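Long-range contacts in polyphosphate kinase (Porphyromonas gingivalis, PDB 2O8R), which probably catalyses the reversible transfer of the terminal phosphate of ATP onto a growing chain of inorganic polyphosphate: residues P190-L195 and Y206-D211; T376-A381 and V404-R409; K399-V404 and G426-Y431. The protein carries 3 engineered substitutions. All blocks are in the same frame, centred on the assembly; numbering follows the deposited sequence.

Contact 1 (P190-L195 and Y206-D211)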
loop_
_atom_site.group_PDB
_atom_site.type_symbol
_atom_site.label_atom_id
_atom_site.label_comp_id
_atom_site.label_asym_id
_atom_site.label_seq_id
_atom_site.Cartn_x
_atom_site.Cartn_y
_atom_site.Cartn_z
ATOM N N PRO A 190 1.718 -3.264 16.555
ATOM C CA PRO A 190 0.616 -4.187 16.362
ATOM C C PRO A 190 -0.368 -4.148 17.532
ATOM O O PRO A 190 0.009 -3.795 18.660
ATOM C CB PRO A 190 1.312 -5.543 16.315
ATOM C CG PRO A 190 2.499 -5.376 17.157
ATOM C CD PRO A 190 2.945 -3.956 16.981
ATOM N N ARG A 191 -1.621 -4.510 17.254
ATOM C CA ARG A 191 -2.657 -4.584 18.279
ATOM C C ARG A 191 -2.266 -5.654 19.275
ATOM O O ARG A 191 -2.449 -5.485 20.485
ATOM C CB ARG A 191 -4.005 -4.938 17.650
ATOM C CG ARG A 191 -5.175 -4.946 18.614
ATOM C CD ARG A 191 -5.413 -3.577 19.256
ATOM N NE ARG A 191 -6.403 -3.650 20.333
ATOM C CZ ARG A 191 -7.721 -3.579 20.158
ATOM N NH1 ARG A 191 -8.249 -3.429 18.949
ATOM N NH2 ARG A 191 -8.524 -3.647 21.200
ATOM N N PHE A 192 -1.710 -6.748 18.748
ATOM C CA PHE A 192 -1.282 -7.879 19.560
ATOM C C PHE A 192 0.232 -7.985 19.607
ATOM O O PHE A 192 0.892 -7.990 18.571
ATOM C CB PHE A 192 -1.925 -9.159 19.051
ATOM C CG PHE A 192 -3.416 -9.079 18.996
ATOM C CD1 PHE A 192 -4.163 -9.095 20.169
ATOM C CD2 PHE A 192 -4.071 -8.939 17.781
ATOM C CE1 PHE A 192 -5.542 -9.000 20.131
ATOM C CE2 PHE A 192 -5.445 -8.844 17.734
ATOM C CZ PHE A 192 -6.183 -8.871 18.912
ATOM N N VAL A 193 0.764 -8.035 20.828
ATOM C CA VAL A 193 2.199 -8.012 21.072
ATOM C C VAL A 193 2.594 -9.375 21.629
ATOM O O VAL A 193 2.088 -9.788 22.680
ATOM C CB VAL A 193 2.573 -6.872 22.066
ATOM C CG1 VAL A 193 4.088 -6.788 22.307
ATOM C CG2 VAL A 193 2.081 -5.553 21.538
ATOM N N GLU A 194 3.459 -10.086 20.898
ATOM C CA GLU A 194 3.965 -11.391 21.323
ATOM C C GLU A 194 5.005 -11.214 22.422
ATOM O O GLU A 194 5.805 -10.280 22.377
ATOM C CB GLU A 194 4.584 -12.136 20.145
ATOM C CG GLU A 194 4.841 -13.641 20.389
ATOM C CD GLU A 194 5.734 -14.292 19.318
ATOM O OE1 GLU A 194 6.411 -13.569 18.546
ATOM O OE2 GLU A 194 5.770 -15.539 19.261
ATOM N N LEU A 195 4.971 -12.097 23.416
ATOM C CA LEU A 195 5.928 -12.072 24.518
ATOM C C LEU A 195 6.920 -13.202 24.321
ATOM O O LEU A 195 6.532 -14.284 23.882
ATOM C CB LEU A 195 5.206 -12.241 25.853
ATOM C CG LEU A 195 4.128 -11.211 26.209
ATOM C CD1 LEU A 195 3.829 -11.256 27.687
ATOM C CD2 LEU A 195 4.572 -9.832 25.844
ATOM N N TYR A 206 0.330 -13.637 23.973
ATOM C CA TYR A 206 0.001 -12.379 23.327
ATOM C C TYR A 206 -0.674 -11.415 24.277
ATOM O O TYR A 206 -1.372 -11.815 25.209
ATOM C CB TYR A 206 -0.875 -12.615 22.101
ATOM C CG TYR A 206 -0.208 -13.471 21.070
ATOM C CD1 TYR A 206 0.742 -12.931 20.207
ATOM C CD2 TYR A 206 -0.510 -14.828 20.962
ATOM C CE1 TYR A 206 1.366 -13.710 19.253
ATOM C CE2 TYR A 206 0.114 -15.624 20.011
ATOM C CZ TYR A 206 1.054 -15.054 19.161
ATOM O OH TYR A 206 1.687 -15.822 18.218
ATOM N N SER A 207 -0.464 -10.134 24.024
ATOM C CA SER A 207 -1.074 -9.093 24.826
ATOM C C SER A 207 -1.659 -8.060 23.908
ATOM O O SER A 207 -1.080 -7.779 22.855
ATOM C CB SER A 207 -0.017 -8.419 25.680
ATOM O OG SER A 207 0.401 -9.274 26.713
ATOM N N PHE A 208 -2.801 -7.503 24.309
ATOM C CA PHE A 208 -3.348 -6.296 23.676
ATOM C C PHE A 208 -2.401 -5.140 23.961
ATOM O O PHE A 208 -1.889 -4.994 25.078
ATOM C CB PHE A 208 -4.722 -5.928 24.248
ATOM C CG PHE A 208 -5.832 -6.885 23.872
ATOM C CD1 PHE A 208 -6.703 -6.583 22.835
ATOM C CD2 PHE A 208 -6.027 -8.062 24.574
ATOM C CE1 PHE A 208 -7.736 -7.445 22.498
ATOM C CE2 PHE A 208 -7.059 -8.922 24.245
ATOM C CZ PHE A 208 -7.915 -8.613 23.204
ATOM N N LEU A 209 -2.171 -4.318 22.953
ATOM C CA LEU A 209 -1.381 -3.118 23.133
ATOM C C LEU A 209 -1.935 -2.259 24.270
ATOM O O LEU A 209 -1.171 -1.810 25.132
ATOM C CB LEU A 209 -1.347 -2.321 21.834
ATOM C CG LEU A 209 -0.285 -1.242 21.663
ATOM C CD1 LEU A 209 1.065 -1.744 22.141
ATOM C CD2 LEU A 209 -0.232 -0.815 20.187
ATOM N N GLU A 210 -3.256 -2.059 24.294
ATOM C CA GLU A 210 -3.870 -1.155 25.282
ATOM C C GLU A 210 -3.743 -1.673 26.705
ATOM O O GLU A 210 -3.735 -0.887 27.648
ATOM C CB GLU A 210 -5.333 -0.815 24.952
ATOM C CG GLU A 210 -6.334 -1.967 25.094
ATOM C CD GLU A 210 -6.524 -2.765 23.804
ATOM O OE1 GLU A 210 -5.564 -2.871 23.005
ATOM O OE2 GLU A 210 -7.639 -3.296 23.596
ATOM N N ASP A 211 -3.635 -2.991 26.854
ATOM C CA ASP A 211 -3.389 -3.586 28.158
ATOM C C ASP A 211 -2.006 -3.177 28.687
ATOM O O ASP A 211 -1.874 -2.731 29.822
ATOM C CB ASP A 211 -3.547 -5.107 28.094
ATOM C CG ASP A 211 -5.002 -5.556 28.202
ATOM O OD1 ASP A 211 -5.876 -4.733 28.536
ATOM O OD2 ASP A 211 -5.271 -6.747 27.962
#
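Phe192 and Phe208 form a T-shaped (edge-to-face) pair: the edge of Phe192 turns to the face of Phe208, with their planes at 62°. Phe192 CE1 sits over that face, shifted toward the rim, 3.6 Å from Phe208 CE1; Arg191 NE lies in plane at the Phe208 edge. One face of the Phe192 ring carries the aliphatic CG of Arg191 above its centre. The guanidinium of Arg191 meets the carboxylate of Glu210 side-on: NE bonds OE1 at 2.9 Å and NH2 bonds OE2 at 2.6 Å, each oxygen on its syn side. Arginine suits this place because it can offer two neighbouring N-H groups to a buried acid; Asp305 takes up its NH1. A bend at chi2 (61°) carries CD to the Glu210 side. Farther along, Glu194 lies alongside the Tyr206 ring, Glu194 CG 3.7 Å from Tyr206 CE1. Val193 and Ser207 make the hydrogen-bonded antiparallel pair of a β-hairpin, and Leu209 N reaches Arg191 O at 2.7 Å, extending the pairing into the first turn of helix 209-214. Val193, Leu195 and Leu209 pack on helix 125-139, whereas Phe192 and Tyr206 rest on Leu117 of strand 115-118, the parallel neighbour of strand 204-208.

Contact 2 (T376-A381 and V404-R409)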
loop_
_atom_site.group_PDB
_atom_site.type_symbol
_atom_site.label_atom_id
_atom_site.label_comp_id
_atom_site.label_asym_id
_atom_site.label_seq_id
_atom_site.Cartn_x
_atom_site.Cartn_y
_atom_site.Cartn_z
ATOM N N THR A 376 -14.585 -3.521 -17.954
ATOM C CA THR A 376 -15.056 -2.732 -16.847
ATOM C C THR A 376 -14.147 -3.004 -15.648
ATOM O O THR A 376 -13.502 -4.042 -15.594
ATOM C CB THR A 376 -16.531 -3.042 -16.550
ATOM O OG1 THR A 376 -16.706 -4.455 -16.420
ATOM C CG2 THR A 376 -17.405 -2.565 -17.692
ATOM N N GLN A 377 -14.078 -2.054 -14.717
ATOM C CA GLN A 377 -13.261 -2.154 -13.501
ATOM C C GLN A 377 -13.912 -1.320 -12.395
ATOM O O GLN A 377 -14.330 -0.184 -12.653
ATOM C CB GLN A 377 -11.856 -1.607 -13.772
ATOM C CG GLN A 377 -10.789 -2.651 -14.073
ATOM C CD GLN A 377 -9.888 -2.955 -12.880
ATOM O OE1 GLN A 377 -8.835 -3.581 -13.028
ATOM N NE2 GLN A 377 -10.295 -2.510 -11.694
ATOM N N TYR A 378 -14.016 -1.869 -11.180
ATOM C CA TYR A 378 -14.599 -1.113 -10.059
ATOM C C TYR A 378 -13.862 0.205 -9.824
ATOM O O TYR A 378 -14.462 1.275 -9.905
ATOM C CB TYR A 378 -14.638 -1.933 -8.770
ATOM C CG TYR A 378 -15.040 -1.117 -7.549
ATOM C CD1 TYR A 378 -16.325 -0.595 -7.423
ATOM C CD2 TYR A 378 -14.134 -0.873 -6.521
ATOM C CE1 TYR A 378 -16.695 0.152 -6.313
ATOM C CE2 TYR A 378 -14.494 -0.126 -5.404
ATOM C CZ TYR A 378 -15.777 0.384 -5.304
ATOM O OH TYR A 378 -16.135 1.127 -4.196
ATOM N N ARG A 379 -12.562 0.103 -9.547
ATOM C CA ARG A 379 -11.667 1.251 -9.442
ATOM C C ARG A 379 -10.419 1.018 -10.273
ATOM O O ARG A 379 -10.088 -0.119 -10.603
ATOM C CB ARG A 379 -11.207 1.439 -7.996
ATOM C CG ARG A 379 -12.061 2.348 -7.147
ATOM C CD ARG A 379 -11.310 2.795 -5.902
ATOM N NE ARG A 379 -10.835 1.660 -5.113
ATOM C CZ ARG A 379 -11.406 1.225 -3.995
ATOM N NH1 ARG A 379 -12.480 1.833 -3.511
ATOM N NH2 ARG A 379 -10.898 0.179 -3.354
ATOM N N VAL A 380 -9.731 2.106 -10.609
ATOM C CA VAL A 380 -8.306 2.043 -10.941
ATOM C C VAL A 380 -7.527 2.788 -9.854
ATOM O O VAL A 380 -7.540 4.014 -9.787
ATOM C CB VAL A 380 -7.975 2.559 -12.369
ATOM C CG1 VAL A 380 -8.933 3.658 -12.790
ATOM C CG2 VAL A 380 -6.517 3.022 -12.453
ATOM N N ALA A 381 -6.897 2.024 -8.968
ATOM C CA ALA A 381 -6.142 2.594 -7.857
ATOM C C ALA A 381 -4.877 1.792 -7.564
ATOM O O ALA A 381 -3.828 2.358 -7.282
ATOM C CB ALA A 381 -7.006 2.672 -6.625
ATOM N N VAL A 404 -14.764 2.644 -15.824
ATOM C CA VAL A 404 -14.639 2.576 -14.368
ATOM C C VAL A 404 -15.851 3.197 -13.682
ATOM O O VAL A 404 -16.160 4.383 -13.893
ATOM C CB VAL A 404 -13.367 3.311 -13.867
ATOM C CG1 VAL A 404 -13.142 3.040 -12.392
ATOM C CG2 VAL A 404 -12.142 2.915 -14.674
ATOM N N GLU A 405 -16.511 2.406 -12.837
ATOM C CA GLU A 405 -17.761 2.828 -12.194
ATOM C C GLU A 405 -17.642 3.846 -11.054
ATOM O O GLU A 405 -18.656 4.222 -10.462
ATOM C CB GLU A 405 -18.560 1.619 -11.704
ATOM C CG GLU A 405 -17.831 0.706 -10.730
ATOM C CD GLU A 405 -18.750 -0.321 -10.071
ATOM O OE1 GLU A 405 -19.622 0.078 -9.265
ATOM O OE2 GLU A 405 -18.586 -1.531 -10.342
ATOM N N LEU A 406 -16.428 4.299 -10.749
ATOM C CA LEU A 406 -16.243 5.161 -9.587
ATOM C C LEU A 406 -16.584 6.642 -9.820
ATOM O O LEU A 406 -17.077 7.019 -10.890
ATOM C CB LEU A 406 -14.867 4.976 -8.949
ATOM C CG LEU A 406 -15.022 4.928 -7.423
ATOM C CD1 LEU A 406 -15.495 3.546 -6.950
ATOM C CD2 LEU A 406 -13.767 5.411 -6.688
ATOM N N LYS A 407 -16.284 7.466 -8.815
ATOM C CA LYS A 407 -17.031 8.700 -8.550
ATOM C C LYS A 407 -16.352 10.027 -8.907
ATOM O O LYS A 407 -15.282 10.063 -9.527
ATOM C CB LYS A 407 -17.446 8.742 -7.065
ATOM C CG LYS A 407 -17.813 7.396 -6.450
ATOM C CD LYS A 407 -19.182 6.913 -6.887
ATOM C CE LYS A 407 -19.372 5.453 -6.520
ATOM N NZ LYS A 407 -20.808 5.109 -6.351
ATOM N N ALA A 408 -17.024 11.109 -8.502
ATOM C CA ALA A 408 -16.524 12.473 -8.576
ATOM C C ALA A 408 -15.263 12.591 -7.732
ATOM O O ALA A 408 -14.154 12.612 -8.271
ATOM C CB ALA A 408 -17.586 13.438 -8.079
ATOM N N ARG A 409 -15.435 12.641 -6.412
ATOM C CA ARG A 409 -14.301 12.639 -5.482
ATOM C C ARG A 409 -14.133 11.295 -4.757
ATOM O O ARG A 409 -14.648 11.071 -3.653
ATOM C CB ARG A 409 -14.376 13.825 -4.528
ATOM C CG ARG A 409 -14.199 15.161 -5.243
ATOM C CD ARG A 409 -15.102 16.206 -4.642
ATOM N NE ARG A 409 -15.026 16.178 -3.183
ATOM C CZ ARG A 409 -16.053 16.408 -2.371
ATOM N NH1 ARG A 409 -17.254 16.681 -2.869
ATOM N NH2 ARG A 409 -15.878 16.355 -1.056
#
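Val404 and Gln377 meet through the backbone as a parallel bridge. Gln377 O receives the CA-H of Val404, 3.3 Å from CA, and a weak hydrogen bond from Glu405 N at 3.4 Å, the last before the chains part. Apolar contacts follow. Leu406 CD1 lies over one face of the Tyr378 ring, 4.0 Å from its centroid and 28° off the normal, a CH-pi contact; its other methyl, CD2, is 3.5 Å from Arg379 CG. Tyr378 CB points away, yet CG anti to the backbone N (chi1 171°) lets the ring return. A branched leucine can thus serve the ring and the arginine stem together. Val404 CG2 touches Val380 CG1 at 3.8 Å. These residues lie at the C-terminal ends of two neighbouring parallel strands joined by a beta-alpha-beta crossover through helix 385-395, in a domain of the phospholipase D clan. Arg379 and Arg409, on the emerging loops, are predicted to bind magnesium. At the ring's edge Glu405 CD packs 3.6 Å from Tyr378 CD1, a van der Waals contact, with carboxylate and ring planes 77° apart. Glu405 also has a long, weak ion pair with Lys441, and its side chain touches His439, the predicted phosphohistidine.

Contact 3 (K399-V404 and G426-Y431)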
loop_
_atom_site.group_PDB
_atom_site.type_symbol
_atom_site.label_atom_id
_atom_site.label_comp_id
_atom_site.label_asym_id
_atom_site.label_seq_id
_atom_site.Cartn_x
_atom_site.Cartn_y
_atom_site.Cartn_z
ATOM N N LYS A 399 -6.312 -0.866 -29.513
ATOM C CA LYS A 399 -7.255 0.004 -28.814
ATOM C C LYS A 399 -7.664 -0.546 -27.442
ATOM O O LYS A 399 -8.262 -1.610 -27.356
ATOM C CB LYS A 399 -8.490 0.214 -29.676
ATOM C CG LYS A 399 -8.255 1.057 -30.912
ATOM C CD LYS A 399 -9.574 1.558 -31.468
ATOM C CE LYS A 399 -9.362 2.445 -32.678
ATOM N NZ LYS A 399 -10.665 2.965 -33.177
ATOM N N VAL A 400 -7.336 0.172 -26.367
ATOM C CA VAL A 400 -7.641 -0.311 -25.010
ATOM C C VAL A 400 -8.499 0.672 -24.203
ATOM O O VAL A 400 -8.053 1.773 -23.878
ATOM C CB VAL A 400 -6.358 -0.662 -24.218
ATOM C CG1 VAL A 400 -6.714 -1.174 -22.830
ATOM C CG2 VAL A 400 -5.525 -1.698 -24.956
ATOM N N SER A 401 -9.728 0.273 -23.878
ATOM C CA SER A 401 -10.615 1.121 -23.071
ATOM C C SER A 401 -10.947 0.482 -21.730
ATOM O O SER A 401 -11.203 -0.720 -21.663
ATOM C CB SER A 401 -11.921 1.391 -23.806
ATOM O OG SER A 401 -11.773 1.117 -25.183
ATOM N N VAL A 402 -10.942 1.282 -20.664
ATOM C CA VAL A 402 -11.369 0.808 -19.342
ATOM C C VAL A 402 -12.483 1.691 -18.787
ATOM O O VAL A 402 -12.277 2.886 -18.554
ATOM C CB VAL A 402 -10.217 0.784 -18.329
ATOM C CG1 VAL A 402 -10.696 0.285 -16.979
ATOM C CG2 VAL A 402 -9.072 -0.067 -18.824
ATOM N N PHE A 403 -13.658 1.093 -18.581
ATOM C CA PHE A 403 -14.824 1.798 -18.053
ATOM C C PHE A 403 -14.912 1.563 -16.586
ATOM O O PHE A 403 -15.111 0.427 -16.156
ATOM C CB PHE A 403 -16.111 1.329 -18.733
ATOM C CG PHE A 403 -16.197 1.735 -20.165
ATOM C CD1 PHE A 403 -16.873 2.882 -20.529
ATOM C CD2 PHE A 403 -15.555 0.995 -21.147
ATOM C CE1 PHE A 403 -16.922 3.276 -21.857
ATOM C CE2 PHE A 403 -15.600 1.386 -22.467
ATOM C CZ PHE A 403 -16.286 2.527 -22.824
ATOM N N VAL A 404 -14.764 2.644 -15.824
ATOM C CA VAL A 404 -14.639 2.576 -14.368
ATOM C C VAL A 404 -15.851 3.197 -13.682
ATOM O O VAL A 404 -16.160 4.383 -13.893
ATOM C CB VAL A 404 -13.367 3.311 -13.867
ATOM C CG1 VAL A 404 -13.142 3.040 -12.392
ATOM C CG2 VAL A 404 -12.142 2.915 -14.674
ATOM N N GLY A 426 -1.159 4.289 -23.569
ATOM C CA GLY A 426 -2.091 4.316 -24.689
ATOM C C GLY A 426 -3.494 3.893 -24.328
ATOM O O GLY A 426 -4.408 4.025 -25.149
ATOM N N ILE A 427 -3.663 3.375 -23.107
ATOM C CA ILE A 427 -4.984 3.002 -22.576
ATOM C C ILE A 427 -5.905 4.223 -22.433
ATOM O O ILE A 427 -5.434 5.329 -22.161
ATOM C CB ILE A 427 -4.871 2.336 -21.189
ATOM C CG1 ILE A 427 -3.945 1.114 -21.222
ATOM C CG2 ILE A 427 -6.222 1.960 -20.684
ATOM C CD1 ILE A 427 -3.641 0.530 -19.830
ATOM N N ARG A 428 -7.203 4.022 -22.640
ATOM C CA ARG A 428 -8.193 5.066 -22.397
ATOM C C ARG A 428 -9.044 4.700 -21.185
ATOM O O ARG A 428 -9.470 3.542 -21.028
ATOM C CB ARG A 428 -9.100 5.259 -23.607
ATOM C CG ARG A 428 -8.414 5.833 -24.820
ATOM C CD ARG A 428 -9.392 6.062 -25.959
ATOM N NE ARG A 428 -10.692 6.573 -25.519
ATOM C CZ ARG A 428 -11.856 6.011 -25.840
ATOM N NH1 ARG A 428 -11.867 4.933 -26.613
ATOM N NH2 ARG A 428 -13.006 6.525 -25.410
ATOM N N ILE A 429 -9.298 5.684 -20.329
ATOM C CA ILE A 429 -10.074 5.443 -19.117
ATOM C C ILE A 429 -11.284 6.352 -19.125
ATOM O O ILE A 429 -11.138 7.575 -19.079
ATOM C CB ILE A 429 -9.241 5.673 -17.818
ATOM C CG1 ILE A 429 -8.054 4.703 -17.780
ATOM C CG2 ILE A 429 -10.107 5.482 -16.616
ATOM C CD1 ILE A 429 -6.946 5.090 -16.842
ATOM N N VAL A 430 -12.477 5.767 -19.207
ATOM C CA VAL A 430 -13.683 6.574 -19.131
ATOM C C VAL A 430 -14.526 6.266 -17.895
ATOM O O VAL A 430 -14.747 5.102 -17.537
ATOM C CB VAL A 430 -14.488 6.635 -20.478
ATOM C CG1 VAL A 430 -13.739 5.937 -21.639
ATOM C CG2 VAL A 430 -15.935 6.158 -20.309
ATOM N N TYR A 431 -14.951 7.338 -17.230
ATOM C CA TYR A 431 -15.703 7.274 -15.975
ATOM C C TYR A 431 -17.199 7.336 -16.237
ATOM O O TYR A 431 -17.632 7.849 -17.280
ATOM C CB TYR A 431 -15.357 8.459 -15.052
ATOM C CG TYR A 431 -14.033 9.151 -15.302
ATOM C CD1 TYR A 431 -13.904 10.112 -16.304
ATOM C CD2 TYR A 431 -12.921 8.872 -14.506
ATOM C CE1 TYR A 431 -12.687 10.752 -16.529
ATOM C CE2 TYR A 431 -11.705 9.511 -14.721
ATOM C CZ TYR A 431 -11.595 10.448 -15.732
ATOM O OH TYR A 431 -10.391 11.077 -15.939
#
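Val400 and Ile427 meet at the start of a parallel strand pair, 399-404 with 428-431, which closes a beta-alpha-beta crossover through helix 416-425 in the first phospholipase D-like domain. The backbone ladder begins with Arg428 N to Val400 O at 2.7 Å, a bond nearly along the C=O axis, and continues as Arg428 O takes Val402 N, Val402 O takes Val430 N, and Val430 O takes Val404 N at 3.0 Å. Both N-H and C=O of Arg428 and of Val430 thus face the partner strand.

Packing is tight on the side with Val400, Val402, Val404, Ile427 and Ile429. Ile427 CG2, anti to the backbone N, lies 3.8 Å from Val400 CG1 and 4.0 Å from Val402 CG2, so one methyl serves two valines. Ile429 CG2 meets a single valine methyl, Val404 CG2, at 3.8 Å. Beta-branched residues suit both the extended backbone and the cover supplied by helices 385-395 and 416-425. On the other side Phe403 and Val430 are packed as well: the buried Phe403 ring, which also meets Phe494, lies alongside Val430, with Val430 CG2 3.4 Å from Phe403 CD1 and CG1 over the ring face.

The loose, solvent side belongs to Arg428 and the strand entry. There Gly426 ends helix 416-425 in a Schellman motif; its positive phi (113°) would press a CB against the preceding carbonyl. Arg428 is exposed, as a long charged chain can afford to be: its NH2 forms a salt bridge with Asp498, while Arg428 NH1 stays 4.1 Å from Ser401 OG.

Overall arrangement
Contacts 2 and 3 belong to one sheet and share Val404, with centres about 11 Å apart. Strand 399-404 pairs on one side with strand 370-377 and on the other with strand 428-431; a probable hydrogen bond, Gln377 N to Phe403 O at 3.0 Å, ties them together. Contact 2 is nearer the predicted catalytic His439: the side chain of Glu405 comes within about 4 Å of it, that of Phe403 within about 11 Å. A bound sulfate, probably from the crystallisation liquor, lies about 5 Å from the Glu405 side chain. Contact 1, in the middle domain, is centred about 37 Å from contact 2, yet Pro190 packs on Phe410 of the second subunit, directly after that subunit's segment 404-409.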